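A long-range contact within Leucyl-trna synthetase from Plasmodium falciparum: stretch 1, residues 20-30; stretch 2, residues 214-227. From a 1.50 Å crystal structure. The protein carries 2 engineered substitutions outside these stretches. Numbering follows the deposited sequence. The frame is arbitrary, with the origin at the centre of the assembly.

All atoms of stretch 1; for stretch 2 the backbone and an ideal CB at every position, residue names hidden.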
# COMPACT_ATOMS: atom_id res chain seq x y z
N ASP A 20 13.42 4.04 11.33
CA ASP A 20 14.03 4.01 9.98
C ASP A 20 13.22 4.88 8.96
O ASP A 20 13.80 5.55 8.10
CB ASP A 20 14.10 2.57 9.43
CG ASP A 20 15.13 1.71 10.15
OD1 ASP A 20 16.08 2.23 10.81
OD2 ASP A 20 14.99 0.48 10.03
N PHE A 21 11.90 4.88 9.14
CA PHE A 21 11.07 5.77 8.33
C PHE A 21 11.46 7.25 8.57
O PHE A 21 11.57 8.03 7.62
CB PHE A 21 9.58 5.54 8.61
CG PHE A 21 8.63 6.30 7.63
CD1 PHE A 21 8.25 7.61 7.88
CD2 PHE A 21 8.18 5.67 6.51
CE1 PHE A 21 7.43 8.30 6.94
CE2 PHE A 21 7.33 6.35 5.60
CZ PHE A 21 6.96 7.64 5.85
N TYR A 22 11.62 7.65 9.83
CA TYR A 22 12.11 8.99 10.16
C TYR A 22 13.47 9.32 9.48
O TYR A 22 13.68 10.44 9.04
CB TYR A 22 12.26 9.09 11.69
CG TYR A 22 12.83 10.38 12.20
CD1 TYR A 22 12.33 11.62 11.81
CD2 TYR A 22 13.87 10.37 13.18
CE1 TYR A 22 12.86 12.79 12.32
CE2 TYR A 22 14.37 11.53 13.68
CZ TYR A 22 13.90 12.74 13.27
OH TYR A 22 14.40 13.91 13.77
N SER A 23 14.42 8.37 9.47
CA SER A 23 15.71 8.59 8.78
C SER A 23 15.48 8.88 7.28
O SER A 23 16.07 9.81 6.72
CB SER A 23 16.62 7.39 8.89
OG SER A 23 16.87 7.16 10.24
N ILE A 24 14.64 8.04 6.66
CA ILE A 24 14.28 8.23 5.26
C ILE A 24 13.66 9.62 5.03
O ILE A 24 14.10 10.35 4.14
CB ILE A 24 13.35 7.10 4.74
CG1 ILE A 24 14.05 5.73 4.72
CG2 ILE A 24 12.81 7.44 3.33
CD1 ILE A 24 13.10 4.54 4.60
N PHE A 25 12.75 10.01 5.92
CA PHE A 25 12.07 11.30 5.88
C PHE A 25 13.07 12.45 5.93
O PHE A 25 13.07 13.36 5.10
CB PHE A 25 10.99 11.34 6.97
CG PHE A 25 10.21 12.63 7.06
CD1 PHE A 25 10.73 13.79 7.61
CD2 PHE A 25 8.93 12.70 6.48
CE1 PHE A 25 10.01 14.97 7.70
CE2 PHE A 25 8.22 13.88 6.58
CZ PHE A 25 8.73 15.01 7.11
N MET A 26 13.96 12.44 6.94
CA MET A 26 14.90 13.54 7.08
C MET A 26 15.96 13.54 5.99
O MET A 26 16.44 14.60 5.60
CB MET A 26 15.56 13.51 8.50
CG MET A 26 14.55 13.78 9.60
SD MET A 26 13.58 15.31 9.40
CE MET A 26 14.84 16.54 9.07
N ASN A 27 16.33 12.36 5.48
CA ASN A 27 17.24 12.30 4.33
C ASN A 27 16.63 13.05 3.12
O ASN A 27 17.32 13.82 2.45
CB ASN A 27 17.56 10.84 3.92
CG ASN A 27 18.53 10.17 4.88
OD1 ASN A 27 19.24 10.83 5.62
ND2 ASN A 27 18.55 8.83 4.86
N SER A 28 15.32 12.86 2.94
CA SER A 28 14.56 13.54 1.84
C SER A 28 14.44 15.03 2.04
O SER A 28 14.62 15.81 1.08
CB SER A 28 13.20 12.88 1.67
OG SER A 28 13.42 11.55 1.24
N ILE A 29 14.18 15.46 3.29
CA ILE A 29 14.14 16.88 3.59
C ILE A 29 15.50 17.46 3.22
O ILE A 29 15.61 18.47 2.57
CB ILE A 29 13.84 17.17 5.08
CG1 ILE A 29 12.43 16.71 5.48
CG2 ILE A 29 14.01 18.63 5.44
CD1 ILE A 29 11.29 17.33 4.67
N ARG A 30 16.57 16.87 3.73
CA ARG A 30 17.87 17.42 3.44
C ARG A 30 18.22 17.49 1.96
O ARG A 30 18.75 18.49 1.52
CB ARG A 30 18.96 16.65 4.18
CG ARG A 30 19.33 17.24 5.54
CD ARG A 30 20.55 16.58 6.23
NE ARG A 30 20.44 15.14 6.30
CZ ARG A 30 19.89 14.45 7.28
NH1 ARG A 30 19.42 15.03 8.39
NH2 ARG A 30 19.86 13.12 7.16
N UNK A 214 1.45 19.00 2.52
CA UNK A 214 2.38 17.93 2.15
C UNK A 214 3.60 17.97 3.08
O UNK A 214 4.32 18.95 3.09
CB UNK A 214 2.81 18.06 0.69
N UNK A 215 3.82 16.88 3.79
CA UNK A 215 4.98 16.79 4.64
C UNK A 215 6.26 16.44 3.91
O UNK A 215 7.34 16.79 4.36
CB UNK A 215 4.72 15.75 5.74
N UNK A 216 6.14 15.66 2.84
CA UNK A 216 7.25 15.23 2.03
C UNK A 216 6.74 14.57 0.76
O UNK A 216 5.57 14.16 0.67
CB UNK A 216 8.15 14.28 2.81
N UNK A 217 7.67 14.43 -0.18
CA UNK A 217 7.44 13.76 -1.45
C UNK A 217 8.70 12.92 -1.70
O UNK A 217 9.80 13.47 -1.78
CB UNK A 217 7.17 14.75 -2.58
N UNK A 218 8.53 11.60 -1.75
CA UNK A 218 9.65 10.67 -1.73
C UNK A 218 9.50 9.60 -2.84
O UNK A 218 8.44 8.97 -2.98
CB UNK A 218 9.75 10.01 -0.36
N UNK A 219 10.57 9.39 -3.61
CA UNK A 219 10.54 8.34 -4.66
C UNK A 219 10.38 6.98 -4.00
O UNK A 219 10.96 6.71 -2.93
CB UNK A 219 11.81 8.37 -5.51
N UNK A 220 9.59 6.13 -4.60
CA UNK A 220 9.23 4.85 -4.02
C UNK A 220 10.42 3.95 -3.71
O UNK A 220 10.36 3.20 -2.74
CB UNK A 220 8.28 4.12 -4.97
N UNK A 221 11.48 4.07 -4.50
CA UNK A 221 12.69 3.27 -4.33
C UNK A 221 13.23 3.37 -2.89
O UNK A 221 13.79 2.42 -2.34
CB UNK A 221 13.76 3.72 -5.33
N UNK A 222 13.03 4.53 -2.29
CA UNK A 222 13.56 4.77 -0.95
C UNK A 222 12.85 4.03 0.14
O UNK A 222 13.41 3.83 1.26
CB UNK A 222 13.51 6.27 -0.63
N UNK A 223 11.66 3.54 -0.13
CA UNK A 223 10.89 2.75 0.81
C UNK A 223 11.05 1.25 0.65
O UNK A 223 10.55 0.48 1.51
CB UNK A 223 9.41 3.11 0.68
N UNK A 224 11.69 0.83 -0.44
CA UNK A 224 11.87 -0.59 -0.72
C UNK A 224 12.69 -1.21 0.41
O UNK A 224 13.72 -0.70 0.80
CB UNK A 224 12.55 -0.80 -2.07
N UNK A 225 12.14 -2.28 0.96
CA UNK A 225 12.80 -3.01 2.09
C UNK A 225 12.23 -2.68 3.47
O UNK A 225 12.45 -3.42 4.44
CB UNK A 225 14.30 -2.69 2.10
N UNK A 226 11.52 -1.55 3.63
CA UNK A 226 10.82 -1.26 4.85
C UNK A 226 9.87 -2.38 5.21
O UNK A 226 9.19 -2.95 4.34
CB UNK A 226 10.06 0.06 4.73
N UNK A 227 9.76 -2.64 6.49
CA UNK A 227 8.86 -3.67 6.98
C UNK A 227 7.52 -3.00 7.29
O UNK A 227 7.45 -1.97 7.95
CB UNK A 227 9.43 -4.38 8.21

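Stretch 1 is one continuous helix, and it presents Asp 20, Phe 21, Ile 24, Phe 25, Ser 28 and Ile 29 to stretch 2. The strand that ends at 219 runs at 101° to it, 8.7 Å from its axis at closest approach.

Position 214 has nothing of the helix within 5.5 Å of its ideal CB, so stretch 1 sets no preference; it is Ile 214. At 215 CA-to-CB points sideways, yet the ideal CB lies 4.1 Å from Phe 25 CE2. An apolar residue would suit; Leu 215 is found, its CB 4.0 Å from Phe 25 CE2.

Position 216 points toward the helix, its ideal CB 3.8 Å from Phe 25 CE2 and 4.8 Å from Ile 29 CD1. These neighbours would accept an apolar side chain, but the carbonyl of Phe 25 also lies on this side, so a donor of moderate length is equally plausible. Asn 216 is the deposited residue. Its ND2 gives a weak hydrogen bond to Phe 25 O (3.1 Å, N-H...O angle 125°) and sits over one face of the Phe 25 ring, 3.5 Å from Phe 25 CD2. Asn 216 OD1 accepts from the backbone N of 217 at 3.0 Å.

CA-to-CB points away at 217, with no helix atom within 5.5 Å of the ideal CB, so a long polar residue is as acceptable as others; it is Lys 217. At 218 it turns back, placing the ideal CB 4.3 Å from Ser 28 OG and 5.4 Å from Ile 24 CG2. A branched aliphatic would suit, and a small polar residue could not be excluded. Ile 218 has CG1 3.5 Å from Ser 28 OG and CG2 4.4 Å from Ile 24 CG2.

Positions 219, 220 and 221 are unconstrained by the helix: Lys 219, Gly 220 and Glu 221.

At 222 the ideal CB is 4.2 Å from Ile 24 CG2, which many side chains would tolerate. His 222 makes its closest approach through the backbone, its O 3.4 Å from Ile 24 CD1.

CA-to-CB of 223 points sideways with nothing of stretch 1 within 5.5 Å of the ideal CB; a medium or large apolar side chain, aliphatic or aromatic, could reach the helix. Phe 223 does: its CE1 lies 3.6 Å from Phe 21 CE2 and 4.0 Å from Ile 24 CG2. The two phenylalanine planes differ by 6°, but with centroids 5.7 Å apart the rings barely overlap.

A type II turn spans 223-226. Position 224 points away (Val 224); at 225, phi/psi of 100/-19 would jam a CB against the preceding carbonyl, calling for glycine, and Gly 225 is present.

Position 226 points toward the helix, its ideal CB 5.4 Å from Ile 24 CD1, leaving room for a medium or large aliphatic. Leu 226 places CD1 3.8 Å from Phe 21 CD2, at the ring edge, and CD2 4.0 Å from Ile 24 CD1. Position 227 is out of reach, so many side chains would do; it is Glu 227.

Stretch 2 214-227: ILNKIKGEHFVGLE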
# COMPACT_ATOMS: atom_id res chain seq x y z
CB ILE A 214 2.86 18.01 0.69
CG1 ILE A 214 1.64 17.99 -0.30
CG2 ILE A 214 3.80 16.86 0.34
CD1 ILE A 214 0.71 16.80 -0.09
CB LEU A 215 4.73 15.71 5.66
CG LEU A 215 3.49 15.83 6.55
CD1 LEU A 215 3.44 14.71 7.58
CD2 LEU A 215 3.36 17.17 7.22
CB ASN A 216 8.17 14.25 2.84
CG ASN A 216 9.62 14.52 2.64
OD1 ASN A 216 10.05 15.04 1.62
ND2 ASN A 216 10.44 14.17 3.69
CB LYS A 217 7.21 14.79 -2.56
CG LYS A 217 7.07 14.19 -3.91
CD LYS A 217 6.88 15.25 -4.97
CE LYS A 217 8.20 15.78 -5.47
NZ LYS A 217 7.93 16.77 -6.56
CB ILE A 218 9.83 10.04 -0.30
CG1 ILE A 218 10.00 11.14 0.74
CG2 ILE A 218 10.96 9.06 -0.30
CD1 ILE A 218 10.03 10.65 2.19
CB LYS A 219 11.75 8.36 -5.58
CG LYS A 219 11.47 8.92 -6.98
CD LYS A 219 12.69 8.84 -7.90
CE LYS A 219 13.01 7.42 -8.35
NZ LYS A 219 14.46 7.29 -8.69
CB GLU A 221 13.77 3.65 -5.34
CG GLU A 221 14.27 5.07 -5.30
CD GLU A 221 15.47 5.31 -6.22
OE1 GLU A 221 16.26 4.39 -6.50
OE2 GLU A 221 15.66 6.44 -6.65
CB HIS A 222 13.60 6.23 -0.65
CG HIS A 222 14.49 6.98 -1.56
ND1 HIS A 222 15.83 6.69 -1.70
CD2 HIS A 222 14.24 7.98 -2.44
CE1 HIS A 222 16.37 7.50 -2.57
NE2 HIS A 222 15.42 8.28 -3.06
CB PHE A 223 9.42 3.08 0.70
CG PHE A 223 9.08 4.52 0.98
CD1 PHE A 223 9.41 5.14 2.19
CD2 PHE A 223 8.34 5.26 0.06
CE1 PHE A 223 9.02 6.45 2.43
CE2 PHE A 223 7.98 6.57 0.30
CZ PHE A 223 8.30 7.16 1.48
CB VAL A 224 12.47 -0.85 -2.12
CG1 VAL A 224 12.81 -2.31 -2.34
CG2 VAL A 224 11.41 -0.43 -3.16
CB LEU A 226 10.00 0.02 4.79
CG LEU A 226 10.61 1.38 4.97
CD1 LEU A 226 9.51 2.45 4.95
CD2 LEU A 226 11.31 1.45 6.30
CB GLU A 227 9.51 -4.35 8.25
CG GLU A 227 8.68 -5.54 8.72
CD GLU A 227 9.18 -6.16 10.02
OE1 GLU A 227 9.81 -5.42 10.78
OE2 GLU A 227 8.90 -7.33 10.27
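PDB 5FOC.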